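Local coordinates for thermospermine synthase (Medicago truncatula, PDB 6BQ6), which probably transfers an aminopropyl group from decarboxylated S-adenosylmethionine to spermidine, giving thermospermine and methylthioadenosine, at residues 84-93 and 112-122; 237-248 and 259-268. All coordinates share one frame; numbering follows the deposited sequence.

Both contacts belong to the Rossmann-like catalytic domain, and their centres lie about 19 Å apart. Contact 1 packs two helices against each other beside the polyamine pocket; contact 2 is the antiparallel hairpin at one margin of the mixed sheet. They meet where helix 84-98 lies over that hairpin: Tyr-247 OH is 2.5 Å from Cys-90 O, a probable hydrogen bond, and Trp-260 CH2 packs 3.5 Å from Cys-90 CB. Trp-260 NE1 also stands 3.6 Å from CE1 of Tyr-87, which lines the thermospermine pocket. The hairpin thus backs a ligand-contacting residue, its Trp-260 side chain about 7 Å from both the ligand and Asp-181, the predicted proton acceptor.

Contact 1: 84-93 and 112-122; sequences EFIYHECLVH and EGSTARELLRH. With TER (N-(3-amino-propyl)-N-(5-aminopropyl)-1,4-diaminobutane), chain F.
His-88 drops as a knob into the hole formed by Ser-114, Thr-115, Arg-117 and Glu-118, where the axes of segments 84-93 and 114-120 pass 9.0 Å apart. Ser-114 CB sits squarely over one imidazole face in a CH-pi contact, 3.3 Å from the His-88 centroid, and Tyr-87 CD2 lies over the other; small Ser-114 allows this closeness. Val-92 CG1 and Leu-119 CD2, at 3.6 Å, add an apolar contact.

Gly-113 occupies the N-cap position of helix 114-120 in what looks like the glycine-rich strand-turn-helix of a Rossmann fold; a side chain at its backbone angles would hit Glu-112 O. In that helix's first turn, Thr-115 OG1 is hydrogen-bonded to Asp-181, the predicted proton acceptor, which also holds Tyr-87 OH beside thermospermine.

The more open side is polar, with Arg-117 and Arg-121 partly exposed. Arg-117 grips Glu-84 end-on: NH2 reaches the syn lone pair of OE2 at 2.9 Å, nearly straight at 174°; NH1 also bonds Asn-148. Side-on, NE and NH2 share Glu-118 OE2, which water links to Glu-89, itself held by Tyr-289 N. Glu-118's chi2 bend (-58°) helps bring OE1 to His-93 NE2, 2.8 Å away in the ring plane, while Arg-121 NH1 takes OE1's syn lone pair.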
loop_
_atom_site.group_PDB
_atom_site.type_symbol
_atom_site.label_atom_id
_atom_site.label_comp_id
_atom_site.label_asym_id
_atom_site.label_seq_id
_atom_site.Cartn_x
_atom_site.Cartn_y
_atom_site.Cartn_z
ATOM N N GLU B 84 -11.220 -14.290 16.824
ATOM C CA GLU B 84 -10.288 -15.096 17.624
ATOM C C GLU B 84 -10.940 -16.318 18.277
ATOM O O GLU B 84 -10.265 -17.304 18.526
ATOM C CB GLU B 84 -9.509 -14.256 18.644
ATOM C CG GLU B 84 -10.338 -13.552 19.684
ATOM C CD GLU B 84 -10.678 -14.363 20.922
ATOM O OE1 GLU B 84 -11.294 -13.769 21.831
ATOM O OE2 GLU B 84 -10.396 -15.568 21.034
ATOM N N PHE B 85 -12.237 -16.239 18.556
ATOM C CA PHE B 85 -12.988 -17.380 19.113
ATOM C C PHE B 85 -12.813 -18.645 18.246
ATOM O O PHE B 85 -12.814 -19.754 18.753
ATOM C CB PHE B 85 -14.464 -17.047 19.366
ATOM C CG PHE B 85 -15.325 -16.994 18.130
ATOM C CD1 PHE B 85 -15.942 -18.096 17.658
ATOM C CD2 PHE B 85 -15.487 -15.811 17.434
ATOM C CE1 PHE B 85 -16.742 -18.068 16.525
ATOM C CE2 PHE B 85 -16.284 -15.766 16.299
ATOM C CZ PHE B 85 -16.897 -16.893 15.833
ATOM N N ILE B 86 -12.691 -18.469 16.912
ATOM C CA ILE B 86 -12.517 -19.606 16.041
ATOM C C ILE B 86 -11.167 -20.297 16.340
ATOM O O ILE B 86 -11.141 -21.518 16.503
ATOM C CB ILE B 86 -12.596 -19.209 14.564
ATOM C CG1 ILE B 86 -13.922 -18.513 14.272
ATOM C CG2 ILE B 86 -12.424 -20.421 13.642
ATOM C CD1 ILE B 86 -14.022 -18.024 12.857
ATOM N N TYR B 87 -10.078 -19.522 16.363
ATOM C CA TYR B 87 -8.773 -20.074 16.567
ATOM C C TYR B 87 -8.734 -20.722 17.972
ATOM O O TYR B 87 -8.214 -21.817 18.128
ATOM C CB TYR B 87 -7.700 -18.962 16.446
ATOM C CG TYR B 87 -6.345 -19.417 16.871
ATOM C CD1 TYR B 87 -5.447 -19.992 15.962
ATOM C CD2 TYR B 87 -5.923 -19.261 18.186
ATOM C CE1 TYR B 87 -4.192 -20.429 16.388
ATOM C CE2 TYR B 87 -4.700 -19.710 18.613
ATOM C CZ TYR B 87 -3.834 -20.276 17.708
ATOM O OH TYR B 87 -2.583 -20.700 18.137
ATOM N N HIS B 88 -9.255 -20.032 18.972
ATOM C CA HIS B 88 -9.097 -20.545 20.320
ATOM C C HIS B 88 -10.016 -21.722 20.621
ATOM O O HIS B 88 -9.613 -22.635 21.330
ATOM C CB HIS B 88 -9.199 -19.419 21.323
ATOM C CG HIS B 88 -8.045 -18.481 21.234
ATOM N ND1 HIS B 88 -8.124 -17.249 20.619
ATOM C CD2 HIS B 88 -6.734 -18.661 21.554
ATOM C CE1 HIS B 88 -6.927 -16.681 20.633
ATOM N NE2 HIS B 88 -6.073 -17.512 21.211
ATOM N N GLU B 89 -11.230 -21.737 20.090
ATOM C CA GLU B 89 -12.076 -22.924 20.230
ATOM C C GLU B 89 -11.502 -24.129 19.498
ATOM O O GLU B 89 -11.489 -25.228 20.043
ATOM C CB GLU B 89 -13.481 -22.683 19.729
ATOM C CG GLU B 89 -14.344 -21.837 20.665
ATOM C CD GLU B 89 -15.788 -21.749 20.226
ATOM O OE1 GLU B 89 -16.245 -22.548 19.356
ATOM O OE2 GLU B 89 -16.513 -20.880 20.780
ATOM N N CYS B 90 -10.994 -23.910 18.281
ATOM C CA CYS B 90 -10.342 -25.001 17.524
ATOM C C CYS B 90 -9.075 -25.518 18.186
ATOM O O CYS B 90 -8.848 -26.735 18.173
ATOM C CB CYS B 90 -10.022 -24.628 16.098
ATOM S SG CYS B 90 -11.502 -24.463 15.065
ATOM N N LEU B 91 -8.282 -24.629 18.765
ATOM C CA LEU B 91 -7.041 -25.010 19.430
ATOM C C LEU B 91 -7.311 -25.862 20.662
ATOM O O LEU B 91 -6.597 -26.809 20.922
ATOM C CB LEU B 91 -6.244 -23.806 19.874
ATOM C CG LEU B 91 -4.943 -23.976 20.721
ATOM C CD1 LEU B 91 -3.911 -24.785 19.922
ATOM C CD2 LEU B 91 -4.412 -22.664 21.175
ATOM N N VAL B 92 -8.350 -25.523 21.421
ATOM C CA VAL B 92 -8.596 -26.086 22.764
ATOM C C VAL B 92 -9.579 -27.233 22.831
ATOM O O VAL B 92 -9.276 -28.299 23.384
ATOM C CB VAL B 92 -9.026 -24.957 23.745
ATOM C CG1 VAL B 92 -9.538 -25.521 25.057
ATOM C CG2 VAL B 92 -7.837 -24.007 23.969
ATOM N N HIS B 93 -10.765 -27.055 22.244
ATOM C CA HIS B 93 -11.831 -27.997 22.556
ATOM C C HIS B 93 -11.691 -29.410 22.065
ATOM O O HIS B 93 -11.972 -30.340 22.838
ATOM C CB HIS B 93 -13.183 -27.386 22.242
ATOM C CG HIS B 93 -13.430 -26.146 23.012
ATOM N ND1 HIS B 93 -13.245 -26.096 24.375
ATOM C CD2 HIS B 93 -13.791 -24.898 22.648
ATOM C CE1 HIS B 93 -13.455 -24.880 24.812
ATOM N NE2 HIS B 93 -13.789 -24.128 23.789
ATOM N N GLU B 112 -1.971 -14.328 25.566
ATOM C CA GLU B 112 -3.100 -13.409 25.411
ATOM C C GLU B 112 -4.212 -13.658 26.416
ATOM O O GLU B 112 -5.004 -12.752 26.722
ATOM C CB GLU B 112 -3.664 -13.520 24.001
ATOM C CG GLU B 112 -2.623 -13.340 22.935
ATOM C CD GLU B 112 -3.142 -13.673 21.548
ATOM O OE1 GLU B 112 -4.381 -13.607 21.323
ATOM O OE2 GLU B 112 -2.272 -14.029 20.688
ATOM N N GLY B 113 -4.290 -14.888 26.914
ATOM C CA GLY B 113 -5.288 -15.304 27.859
ATOM C C GLY B 113 -6.445 -16.047 27.225
ATOM O O GLY B 113 -7.280 -16.586 27.943
ATOM N N SER B 114 -6.535 -16.045 25.886
ATOM C CA SER B 114 -7.664 -16.640 25.219
ATOM C C SER B 114 -7.690 -18.164 25.235
ATOM O O SER B 114 -8.725 -18.799 25.314
ATOM C CB SER B 114 -7.829 -16.101 23.812
ATOM O OG SER B 114 -7.982 -14.710 23.830
ATOM N N THR B 115 -6.507 -18.769 25.126
ATOM C CA THR B 115 -6.384 -20.185 25.265
ATOM C C THR B 115 -6.789 -20.613 26.657
ATOM O O THR B 115 -7.556 -21.537 26.799
ATOM C CB THR B 115 -4.957 -20.586 24.919
ATOM O OG1 THR B 115 -4.741 -20.234 23.548
ATOM C CG2 THR B 115 -4.726 -22.041 25.093
ATOM N N ALA B 116 -6.255 -19.924 27.654
ATOM C CA ALA B 116 -6.615 -20.168 29.029
ATOM C C ALA B 116 -8.144 -20.023 29.210
ATOM O O ALA B 116 -8.769 -20.861 29.835
ATOM C CB ALA B 116 -5.893 -19.212 29.952
ATOM N N ARG B 117 -8.700 -18.953 28.656
ATOM C CA ARG B 117 -10.146 -18.699 28.766
ATOM C C ARG B 117 -10.950 -19.915 28.286
ATOM O O ARG B 117 -11.879 -20.396 28.964
ATOM C CB ARG B 117 -10.524 -17.474 27.934
ATOM C CG ARG B 117 -12.003 -17.187 27.946
ATOM C CD ARG B 117 -12.313 -16.195 26.877
ATOM N NE ARG B 117 -12.244 -16.771 25.542
ATOM C CZ ARG B 117 -11.679 -16.205 24.479
ATOM N NH1 ARG B 117 -11.012 -15.058 24.567
ATOM N NH2 ARG B 117 -11.781 -16.816 23.277
ATOM N N GLU B 118 -10.612 -20.419 27.084
ATOM C CA GLU B 118 -11.353 -21.568 26.583
ATOM C C GLU B 118 -11.166 -22.841 27.426
ATOM O O GLU B 118 -12.082 -23.602 27.618
ATOM C CB GLU B 118 -11.015 -21.835 25.114
ATOM C CG GLU B 118 -11.451 -20.725 24.178
ATOM C CD GLU B 118 -12.966 -20.444 24.237
ATOM O OE1 GLU B 118 -13.789 -21.362 24.277
ATOM O OE2 GLU B 118 -13.340 -19.248 24.231
ATOM N N LEU B 119 -9.934 -23.110 27.865
ATOM C CA LEU B 119 -9.663 -24.221 28.767
ATOM C C LEU B 119 -10.481 -24.154 30.052
ATOM O O LEU B 119 -11.018 -25.158 30.484
ATOM C CB LEU B 119 -8.203 -24.269 29.155
ATOM C CG LEU B 119 -7.256 -24.721 28.021
ATOM C CD1 LEU B 119 -5.828 -24.241 28.213
ATOM C CD2 LEU B 119 -7.316 -26.211 27.816
ATOM N N LEU B 120 -10.593 -22.961 30.598
ATOM C CA LEU B 120 -11.318 -22.761 31.879
ATOM C C LEU B 120 -12.840 -22.889 31.763
ATOM O O LEU B 120 -13.537 -22.965 32.757
ATOM C CB LEU B 120 -10.937 -21.397 32.459
ATOM C CG LEU B 120 -9.461 -21.376 32.938
ATOM C CD1 LEU B 120 -9.027 -19.935 33.109
ATOM C CD2 LEU B 120 -9.178 -22.115 34.244
ATOM N N ARG B 121 -13.372 -22.895 30.548
ATOM C CA ARG B 121 -14.764 -23.262 30.314
ATOM C C ARG B 121 -15.068 -24.712 30.615
ATOM O O ARG B 121 -16.220 -25.052 30.756
ATOM C CB ARG B 121 -15.208 -22.910 28.889
ATOM C CG ARG B 121 -15.171 -21.406 28.635
ATOM C CD ARG B 121 -15.547 -21.047 27.192
ATOM N NE ARG B 121 -16.867 -21.554 26.834
ATOM C CZ ARG B 121 -17.252 -21.967 25.622
ATOM N NH1 ARG B 121 -16.434 -21.994 24.595
ATOM N NH2 ARG B 121 -18.470 -22.411 25.459
ATOM N N HIS B 122 -14.054 -25.581 30.657
ATOM C CA HIS B 122 -14.258 -26.976 30.964
ATOM C C HIS B 122 -14.399 -27.203 32.439
ATOM O O HIS B 122 -13.479 -26.956 33.193
ATOM C CB HIS B 122 -13.103 -27.779 30.396
ATOM C CG HIS B 122 -13.196 -27.954 28.919
ATOM N ND1 HIS B 122 -13.539 -29.155 28.346
ATOM C CD2 HIS B 122 -12.949 -27.095 27.896
ATOM C CE1 HIS B 122 -13.533 -29.031 27.027
ATOM N NE2 HIS B 122 -13.190 -27.790 26.732
HETATM N N1 TER F . 2.825 -16.124 20.655
HETATM C C2 TER F . 1.457 -16.530 20.903
HETATM C C3 TER F . 1.043 -17.599 19.897
HETATM C C4 TER F . 0.899 -17.079 18.491
HETATM N N5 TER F . 0.257 -18.059 17.645
HETATM C C6 TER F . -0.915 -17.702 16.878
HETATM C C7 TER F . -0.936 -18.418 15.537
HETATM C C8 TER F . -1.806 -17.631 14.573
HETATM N N9 TER F . -1.071 -16.606 13.864
HETATM C C10 TER F . -1.792 -15.771 12.938
HETATM C C11 TER F . -0.967 -15.240 11.787
HETATM C C12 TER F . -1.932 -14.676 10.745
HETATM C C13 TER F . -1.251 -13.804 9.701
HETATM N N14 TER F . 0.038 -14.348 9.314
HETATM O O HOH W 1 -15.777 -18.953 22.679
#

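Contact 2: 237-248 and 259-268; sequences LRQVFKYVVPYS and GWVLASDSPL
Strands 243-248 and 259-264 run antiparallel, 164° between their directions, with paired backbone bonds at Tyr-243/Ser-264, Val-245/Leu-262 and Tyr-247/Trp-260. On the sheet face bearing these three pairs, the Tyr-247 ring lies across Trp-260: Trp-260 CB stands over its face, 3.8 Å from the centroid. The CG of Tyr-247 occupies the crowded position between backbone N and carbonyl carbon (chi1 66°), which carries the ring over the neighbouring strand until CE1 meets Leu-262 CG at 3.7 Å. The hydroxyl continues to Cys-90 O on helix 84-98. With an alanine in place of Tyr-247, Trp-260 CB would probably lose the ring face, Leu-262 its contact with CE1 and Cys-90 O this hydroxyl partner.

This is the beta hairpin that ends the mixed sheet of the Rossmann-like domain, strand 256-264 pairing inward with strand 212-220. The face bearing Val-244 and Val-261 turns to helix 230-238, and compact branched residues fit there: Val-244 CG1 is a tight 3.4 Å from Val-261 CG1, which also receives Leu-237 CD1. Ala-263, small enough to admit a ring, puts CB over a face of Phe-241.

At the far end, Asp-265 OD1 accepts from Lys-242 N at 3.0 Å, and its other oxygen pairs with Lys-205. Pro-267 CA lies over one face of the Tyr-243 ring, offset toward the rim, in a CH-pi contact, with Lys-242 CG over the centre of the opposite face. Ser-264 OG accepts from Ser-266 N in an ST turn and is also hydrogen-bonded to Gly-212 O.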
loop_
_atom_site.group_PDB
_atom_site.type_symbol
_atom_site.label_atom_id
_atom_site.label_comp_id
_atom_site.label_asym_id
_atom_site.label_seq_id
_atom_site.Cartn_x
_atom_site.Cartn_y
_atom_site.Cartn_z
ATOM N N LEU B 237 5.124 -34.968 14.257
ATOM C CA LEU B 237 4.323 -35.660 15.263
ATOM C C LEU B 237 4.056 -37.134 14.936
ATOM O O LEU B 237 3.982 -37.948 15.846
ATOM C CB LEU B 237 3.018 -34.910 15.526
ATOM C CG LEU B 237 3.182 -33.608 16.302
ATOM C CD1 LEU B 237 1.951 -32.722 16.171
ATOM C CD2 LEU B 237 3.497 -33.873 17.744
ATOM N N ARG B 238 3.923 -37.477 13.650
ATOM C CA ARG B 238 3.670 -38.855 13.226
ATOM C C ARG B 238 4.871 -39.746 13.589
ATOM O O ARG B 238 4.747 -40.973 13.788
ATOM C CB ARG B 238 3.397 -38.853 11.697
ATOM C CG ARG B 238 3.022 -40.182 11.117
ATOM C CD ARG B 238 2.395 -40.033 9.726
ATOM N NE ARG B 238 3.224 -39.301 8.752
ATOM C CZ ARG B 238 3.071 -39.381 7.419
ATOM N NH1 ARG B 238 3.827 -38.672 6.586
ATOM N NH2 ARG B 238 2.147 -40.188 6.919
ATOM N N GLN B 239 6.028 -39.137 13.752
ATOM C CA GLN B 239 7.227 -39.922 14.178
ATOM C C GLN B 239 7.250 -40.267 15.661
ATOM O O GLN B 239 8.119 -41.026 16.114
ATOM C CB GLN B 239 8.527 -39.142 13.900
ATOM C CG GLN B 239 8.715 -38.604 12.499
ATOM C CD GLN B 239 8.382 -39.609 11.437
ATOM O OE1 GLN B 239 8.897 -40.743 11.461
ATOM N NE2 GLN B 239 7.531 -39.231 10.491
ATOM N N VAL B 240 6.405 -39.626 16.460
ATOM C CA VAL B 240 6.465 -39.724 17.898
ATOM C C VAL B 240 5.228 -40.365 18.514
ATOM O O VAL B 240 5.339 -41.088 19.483
ATOM C CB VAL B 240 6.670 -38.324 18.519
ATOM C CG1 VAL B 240 6.735 -38.353 20.043
ATOM C CG2 VAL B 240 7.921 -37.659 17.931
ATOM N N PHE B 241 4.040 -39.982 18.056
ATOM C CA PHE B 241 2.794 -40.465 18.632
ATOM C C PHE B 241 2.074 -41.384 17.667
ATOM O O PHE B 241 2.185 -41.220 16.439
ATOM C CB PHE B 241 1.844 -39.264 18.881
ATOM C CG PHE B 241 2.296 -38.341 19.973
ATOM C CD1 PHE B 241 1.974 -38.609 21.291
ATOM C CD2 PHE B 241 3.035 -37.214 19.687
ATOM C CE1 PHE B 241 2.397 -37.763 22.305
ATOM C CE2 PHE B 241 3.440 -36.366 20.675
ATOM C CZ PHE B 241 3.120 -36.631 21.996
ATOM N N LYS B 242 1.287 -42.317 18.212
ATOM C CA LYS B 242 0.570 -43.284 17.397
ATOM C C LYS B 242 -0.556 -42.710 16.606
ATOM O O LYS B 242 -0.694 -43.029 15.432
ATOM C CB LYS B 242 0.022 -44.415 18.240
ATOM C CG LYS B 242 -0.601 -45.494 17.371
ATOM C CD LYS B 242 -0.680 -46.849 17.981
ATOM C CE LYS B 242 -1.290 -47.817 16.980
ATOM N NZ LYS B 242 -0.396 -48.093 15.812
ATOM N N TYR B 243 -1.346 -41.850 17.255
ATOM C CA TYR B 243 -2.535 -41.283 16.643
ATOM C C TYR B 243 -2.313 -39.774 16.452
ATOM O O TYR B 243 -2.004 -39.066 17.414
ATOM C CB TYR B 243 -3.720 -41.536 17.543
ATOM C CG TYR B 243 -3.944 -42.989 17.834
ATOM C CD1 TYR B 243 -4.485 -43.830 16.886
ATOM C CD2 TYR B 243 -3.597 -43.519 19.074
ATOM C CE1 TYR B 243 -4.672 -45.188 17.166
ATOM C CE2 TYR B 243 -3.776 -44.856 19.357
ATOM C CZ TYR B 243 -4.304 -45.678 18.421
ATOM O OH TYR B 243 -4.458 -47.018 18.815
ATOM N N VAL B 244 -2.422 -39.312 15.199
ATOM C CA VAL B 244 -2.140 -37.912 14.893
ATOM C C VAL B 244 -3.235 -37.453 13.987
ATOM O O VAL B 244 -3.477 -38.091 12.963
ATOM C CB VAL B 244 -0.730 -37.730 14.276
ATOM C CG1 VAL B 244 -0.441 -36.259 13.998
ATOM C CG2 VAL B 244 0.319 -38.286 15.207
ATOM N N VAL B 245 -3.961 -36.423 14.396
ATOM C CA VAL B 245 -5.151 -35.919 13.688
ATOM C C VAL B 245 -4.967 -34.449 13.347
ATOM O O VAL B 245 -5.105 -33.614 14.204
ATOM C CB VAL B 245 -6.445 -36.150 14.521
ATOM C CG1 VAL B 245 -7.666 -35.553 13.828
ATOM C CG2 VAL B 245 -6.688 -37.620 14.844
ATOM N N PRO B 246 -4.666 -34.135 12.074
ATOM C CA PRO B 246 -4.544 -32.764 11.618
ATOM C C PRO B 246 -5.934 -32.256 11.259
ATOM O O PRO B 246 -6.798 -33.035 10.796
ATOM C CB PRO B 246 -3.660 -32.873 10.369
ATOM C CG PRO B 246 -3.976 -34.211 9.824
ATOM C CD PRO B 246 -4.284 -35.099 11.012
ATOM N N TYR B 247 -6.142 -30.985 11.537
ATOM C CA TYR B 247 -7.436 -30.359 11.259
ATOM C C TYR B 247 -7.295 -28.891 11.021
ATOM O O TYR B 247 -6.261 -28.279 11.334
ATOM C CB TYR B 247 -8.441 -30.693 12.358
ATOM C CG TYR B 247 -8.150 -30.145 13.717
ATOM C CD1 TYR B 247 -7.256 -30.770 14.547
ATOM C CD2 TYR B 247 -8.875 -29.071 14.221
ATOM C CE1 TYR B 247 -7.022 -30.294 15.822
ATOM C CE2 TYR B 247 -8.657 -28.604 15.515
ATOM C CZ TYR B 247 -7.763 -29.230 16.307
ATOM O OH TYR B 247 -7.457 -28.756 17.560
ATOM N N SER B 248 -8.268 -28.306 10.336
ATOM C CA SER B 248 -8.137 -26.923 9.908
ATOM C C SER B 248 -9.454 -26.177 9.829
ATOM O O SER B 248 -10.531 -26.790 9.792
ATOM C CB SER B 248 -7.403 -26.877 8.559
ATOM O OG SER B 248 -8.182 -27.495 7.526
ATOM N N GLY B 259 -4.290 -24.251 10.701
ATOM C CA GLY B 259 -4.263 -25.634 11.095
ATOM C C GLY B 259 -3.860 -25.880 12.537
ATOM O O GLY B 259 -3.209 -25.043 13.171
ATOM N N TRP B 260 -4.228 -27.064 12.970
ATOM C CA TRP B 260 -3.849 -27.605 14.285
ATOM C C TRP B 260 -3.655 -29.072 14.138
ATOM O O TRP B 260 -4.160 -29.713 13.193
ATOM C CB TRP B 260 -4.975 -27.374 15.327
ATOM C CG TRP B 260 -5.374 -25.951 15.445
ATOM C CD1 TRP B 260 -4.869 -24.990 16.322
ATOM C CD2 TRP B 260 -6.367 -25.269 14.681
ATOM N NE1 TRP B 260 -5.471 -23.795 16.126
ATOM C CE2 TRP B 260 -6.364 -23.911 15.092
ATOM C CE3 TRP B 260 -7.240 -25.646 13.651
ATOM C CZ2 TRP B 260 -7.202 -22.976 14.526
ATOM C CZ3 TRP B 260 -8.055 -24.698 13.119
ATOM C CH2 TRP B 260 -8.015 -23.376 13.528
ATOM N N VAL B 261 -2.898 -29.650 15.055
ATOM C CA VAL B 261 -2.710 -31.083 15.057
ATOM C C VAL B 261 -2.877 -31.627 16.470
ATOM O O VAL B 261 -2.178 -31.167 17.389
ATOM C CB VAL B 261 -1.324 -31.460 14.531
ATOM C CG1 VAL B 261 -1.145 -32.978 14.467
ATOM C CG2 VAL B 261 -1.032 -30.840 13.145
ATOM N N LEU B 262 -3.753 -32.644 16.613
ATOM C CA LEU B 262 -3.843 -33.491 17.806
ATOM C C LEU B 262 -2.907 -34.672 17.730
ATOM O O LEU B 262 -2.763 -35.273 16.671
ATOM C CB LEU B 262 -5.216 -34.114 17.973
ATOM C CG LEU B 262 -6.415 -33.226 17.997
ATOM C CD1 LEU B 262 -7.669 -34.034 18.183
ATOM C CD2 LEU B 262 -6.262 -32.238 19.138
ATOM N N ALA B 263 -2.306 -35.026 18.848
ATOM C CA ALA B 263 -1.434 -36.194 18.912
ATOM C C ALA B 263 -1.610 -36.892 20.258
ATOM O O ALA B 263 -1.709 -36.263 21.300
ATOM C CB ALA B 263 0.020 -35.795 18.685
ATOM N N SER B 264 -1.672 -38.215 20.225
ATOM C CA SER B 264 -1.850 -38.994 21.463
ATOM C C SER B 264 -1.378 -40.428 21.219
ATOM O O SER B 264 -1.322 -40.915 20.102
ATOM C CB SER B 264 -3.307 -38.995 21.913
ATOM O OG SER B 264 -3.553 -39.643 23.167
ATOM N N ASP B 265 -1.070 -41.103 22.288
ATOM C CA ASP B 265 -0.860 -42.546 22.206
ATOM C C ASP B 265 -2.120 -43.356 22.497
ATOM O O ASP B 265 -2.102 -44.596 22.411
ATOM C CB ASP B 265 0.330 -42.924 23.100
ATOM C CG ASP B 265 1.678 -42.633 22.421
ATOM O OD1 ASP B 265 1.770 -42.561 21.168
ATOM O OD2 ASP B 265 2.697 -42.553 23.134
ATOM N N SER B 266 -3.217 -42.680 22.833
ATOM C CA SER B 266 -4.501 -43.285 22.924
ATOM C C SER B 266 -5.347 -42.794 21.750
ATOM O O SER B 266 -5.108 -41.704 21.201
ATOM C CB SER B 266 -5.178 -42.930 24.219
ATOM O OG SER B 266 -4.390 -43.494 25.257
ATOM N N PRO B 267 -6.338 -43.598 21.352
ATOM C CA PRO B 267 -7.090 -43.233 20.131
ATOM C C PRO B 267 -7.797 -41.881 20.172
ATOM O O PRO B 267 -8.158 -41.388 21.239
ATOM C CB PRO B 267 -8.114 -44.366 20.008
ATOM C CG PRO B 267 -7.433 -45.519 20.645
ATOM C CD PRO B 267 -6.752 -44.915 21.850
ATOM N N LEU B 268 -7.957 -41.299 18.982
ATOM C CA LEU B 268 -8.626 -39.991 18.821
ATOM C C LEU B 268 -9.714 -40.157 17.753
ATOM O O LEU B 268 -9.541 -39.757 16.610
ATOM C CB LEU B 268 -7.622 -38.951 18.395
ATOM C CG LEU B 268 -6.469 -38.624 19.348
ATOM C CD1 LEU B 268 -5.343 -37.949 18.579
ATOM C CD2 LEU B 268 -6.985 -37.735 20.460
HETATM O O HOH W 2 3.645 -43.848 19.973
#